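Long-range contact in halocarboxylic acid dehalogenase DehI (PDB 3BJX), which probably hydrolyses the carbon-halogen bond of halocarboxylic acids, as a Group I haloacid dehalogenase with an all-alpha fold: residues 90-95 / 231-235. Residues are numbered along the deposited sequence; the frame is centred on the assembly and turned at random.
Sequences RSLLNI and QYDAK
L93 meets the ring of Y232 at its edge, CD1 lying close to the ring plane and 4.1 Å from Y232 CD1; D233 OD1, from the same helix as the tyrosine and salt-bridged to R228, lies in the ring plane at the edge. The phenol hydroxyl reaches S290 on helix 267-299, which ties the ring to a third element. The other methyl of L93, CD2, rests 3.8 Å from K235 CB and at a similar distance from the carbonyl oxygen of Q231, so the leucine fork spans one turn of the helix. K235 starts with CG anti to the backbone N (chi1 -180°), and bends at chi2 and chi3 bring the amino end to the carbonyls of R90 and L92. Its NZ donates to R90 O at 2.9 Å, with a C=O...N angle of 161°, while CE packs 3.2 Å from L92 O. E238 forms salt bridges with both K235 NZ and R90 NH1, probably easing their like charges; R90 NE pairs with E86. With an alanine here, the R90 carbonyl would probably lose this donor and E238 one cationic partner. At the more exposed end, the extended Q231 sends NE2 to N94 O in a weak, strongly bent bond of 3.2 Å, and a water 2.9 Å from the same NE2 is shared, weakly, with N94 N. An inverse gamma turn centred on N94, with a weak I95 N to L93 O bond, presents that carbonyl. This is loop-on-helix packing: the polypeptide leaving the C-terminal end of helix 78-90 lies against the first turns of helix 230-248, joining parts of the all-alpha fold far apart in sequence.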
ATOM      1  N   ARG A  90     -16.111  14.726   2.119  1.00 14.28           N
ATOM      2  CA  ARG A  90     -16.360  13.283   2.075  1.00 14.69           C
ATOM      3  C   ARG A  90     -15.763  12.457   3.226  1.00 15.81           C
ATOM      4  O   ARG A  90     -16.261  11.349   3.501  1.00 13.73           O
ATOM      5  CB  ARG A  90     -15.834  12.703   0.774  1.00 14.71           C
ATOM      6  CG  ARG A  90     -16.616  13.083  -0.452  1.00 15.39           C
ATOM      7  CD  ARG A  90     -15.946  12.375  -1.589  1.00 15.54           C
ATOM      8  NE  ARG A  90     -16.601  12.575  -2.866  1.00 15.98           N
ATOM      9  CZ  ARG A  90     -17.533  11.776  -3.359  1.00 15.58           C
ATOM     10  NH1 ARG A  90     -17.972  10.733  -2.652  1.00 15.40           N
ATOM     11  NH2 ARG A  90     -18.025  12.036  -4.560  1.00 14.75           N
ATOM     12  N   SER A  91     -14.718  12.982   3.881  1.00 16.41           N
ATOM     13  CA  SER A  91     -14.035  12.295   5.003  1.00 17.52           C
ATOM     14  C   SER A  91     -14.909  11.977   6.214  1.00 19.56           C
ATOM     15  O   SER A  91     -14.534  11.150   7.064  1.00 21.31           O
ATOM     16  CB  SER A  91     -12.851  13.104   5.483  1.00 16.68           C
ATOM     17  OG  SER A  91     -11.997  13.398   4.406  1.00 20.89           O
ATOM     18  N   LEU A  92     -16.059  12.627   6.323  1.00 20.40           N
ATOM     19  CA  LEU A  92     -16.875  12.414   7.511  1.00 22.11           C
ATOM     20  C   LEU A  92     -17.455  10.996   7.575  1.00 22.09           C
ATOM     21  O   LEU A  92     -17.973  10.478   6.592  1.00 20.17           O
ATOM     22  CB  LEU A  92     -17.986  13.461   7.626  1.00 23.04           C
ATOM     23  CG  LEU A  92     -17.704  14.937   7.913  1.00 24.45           C
ATOM     24  CD1 LEU A  92     -19.034  15.645   7.746  1.00 26.00           C
ATOM     25  CD2 LEU A  92     -17.144  15.212   9.293  1.00 23.32           C
ATOM     26  N   LEU A  93     -17.338  10.380   8.743  1.00 24.42           N
ATOM     27  CA  LEU A  93     -17.959   9.092   9.003  1.00 28.03           C
ATOM     28  C   LEU A  93     -19.361   9.266   9.569  1.00 31.49           C
ATOM     29  O   LEU A  93     -19.597  10.052  10.496  1.00 31.78           O
ATOM     30  CB  LEU A  93     -17.106   8.269   9.960  1.00 26.60           C
ATOM     31  CG  LEU A  93     -15.756   7.772   9.456  1.00 27.14           C
ATOM     32  CD1 LEU A  93     -14.883   7.361  10.640  1.00 27.08           C
ATOM     33  CD2 LEU A  93     -15.917   6.613   8.463  1.00 26.28           C
ATOM     34  N   ASN A  94     -20.300   8.524   9.006  1.00 35.88           N
ATOM     35  CA  ASN A  94     -21.674   8.571   9.471  1.00 39.93           C
ATOM     36  C   ASN A  94     -21.813   7.618  10.641  1.00 41.67           C
ATOM     37  O   ASN A  94     -22.265   6.480  10.466  1.00 42.65           O
ATOM     38  CB  ASN A  94     -22.603   8.152   8.345  1.00 42.13           C
ATOM     39  CG  ASN A  94     -23.977   8.724   8.492  1.00 44.41           C
ATOM     40  OD1 ASN A  94     -24.139   9.870   8.918  1.00 45.31           O
ATOM     41  ND2 ASN A  94     -24.993   7.933   8.131  1.00 45.50           N
ATOM     42  N   ILE A  95     -21.399   8.069  11.824  1.00 42.67           N
ATOM     43  CA  ILE A  95     -21.294   7.176  12.984  1.00 44.21           C
ATOM     44  C   ILE A  95     -22.358   7.450  14.051  1.00 45.29           C
ATOM     45  O   ILE A  95     -23.220   6.603  14.252  1.00 46.68           O
ATOM     46  CB  ILE A  95     -19.834   7.115  13.542  1.00 43.98           C
ATOM     47  CG1 ILE A  95     -18.979   6.239  12.632  1.00 44.22           C
ATOM     48  CG2 ILE A  95     -19.781   6.556  14.954  1.00 44.19           C
ATOM     49  CD1 ILE A  95     -17.508   6.391  12.864  1.00 45.67           C
ATOM     50  N   GLN A 231     -16.698   0.328   8.049  1.00 24.05           N
ATOM     51  CA  GLN A 231     -17.143   1.656   7.639  1.00 23.05           C
ATOM     52  C   GLN A 231     -15.969   2.617   7.396  1.00 21.12           C
ATOM     53  O   GLN A 231     -15.994   3.427   6.451  1.00 19.65           O
ATOM     54  CB  GLN A 231     -18.127   2.217   8.673  1.00 24.86           C
ATOM     55  CG  GLN A 231     -18.823   3.512   8.256  1.00 28.21           C
ATOM     56  CD  GLN A 231     -20.166   3.724   8.933  1.00 29.97           C
ATOM     57  OE1 GLN A 231     -20.437   3.161  10.004  1.00 31.33           O
ATOM     58  NE2 GLN A 231     -21.026   4.546   8.308  1.00 29.93           N
ATOM     59  N   TYR A 232     -14.941   2.497   8.243  1.00 19.86           N
ATOM     60  CA  TYR A 232     -13.696   3.278   8.124  1.00 16.84           C
ATOM     61  C   TYR A 232     -12.872   2.874   6.888  1.00 17.22           C
ATOM     62  O   TYR A 232     -12.377   3.731   6.140  1.00 16.83           O
ATOM     63  CB  TYR A 232     -12.873   3.131   9.405  1.00 13.19           C
ATOM     64  CG  TYR A 232     -11.582   3.921   9.437  1.00 12.70           C
ATOM     65  CD1 TYR A 232     -11.516   5.158  10.081  1.00 11.79           C
ATOM     66  CD2 TYR A 232     -10.410   3.412   8.846  1.00 11.37           C
ATOM     67  CE1 TYR A 232     -10.351   5.857  10.123  1.00 11.72           C
ATOM     68  CE2 TYR A 232      -9.249   4.102   8.884  1.00 10.51           C
ATOM     69  CZ  TYR A 232      -9.215   5.334   9.507  1.00 12.23           C
ATOM     70  OH  TYR A 232      -8.032   6.049   9.534  1.00 11.26           O
ATOM     71  N   ASP A 233     -12.727   1.570   6.685  1.00 16.48           N
ATOM     72  CA  ASP A 233     -12.015   1.051   5.531  1.00 16.02           C
ATOM     73  C   ASP A 233     -12.738   1.470   4.253  1.00 15.09           C
ATOM     74  O   ASP A 233     -12.104   1.918   3.296  1.00 15.38           O
ATOM     75  CB  ASP A 233     -11.878  -0.481   5.614  1.00 16.62           C
ATOM     76  CG  ASP A 233     -10.783  -0.946   6.589  1.00 17.53           C
ATOM     77  OD1 ASP A 233      -9.995  -0.120   7.107  1.00 18.91           O
ATOM     78  OD2 ASP A 233     -10.720  -2.165   6.856  1.00 16.51           O
ATOM     79  N   ALA A 234     -14.068   1.357   4.262  1.00 13.91           N
ATOM     80  CA  ALA A 234     -14.890   1.755   3.116  1.00 13.17           C
ATOM     81  C   ALA A 234     -14.749   3.233   2.755  1.00 12.30           C
ATOM     82  O   ALA A 234     -14.725   3.596   1.577  1.00 14.63           O
ATOM     83  CB  ALA A 234     -16.352   1.398   3.361  1.00 12.74           C
ATOM     84  N   LYS A 235     -14.666   4.078   3.769  1.00 11.19           N
ATOM     85  CA  LYS A 235     -14.492   5.507   3.585  1.00 12.25           C
ATOM     86  C   LYS A 235     -13.108   5.851   3.018  1.00 12.99           C
ATOM     87  O   LYS A 235     -13.007   6.732   2.166  1.00 14.09           O
ATOM     88  CB  LYS A 235     -14.721   6.243   4.919  1.00 12.60           C
ATOM     89  CG  LYS A 235     -14.567   7.752   4.855  1.00 11.93           C
ATOM     90  CD  LYS A 235     -15.525   8.356   3.884  1.00 15.00           C
ATOM     91  CE  LYS A 235     -16.971   8.375   4.395  1.00 16.48           C
ATOM     92  NZ  LYS A 235     -17.883   8.950   3.338  1.00 18.21           N
TER
HETATM   93  O   HOH W   1     -19.948   6.458   6.430  1.00 32.26           O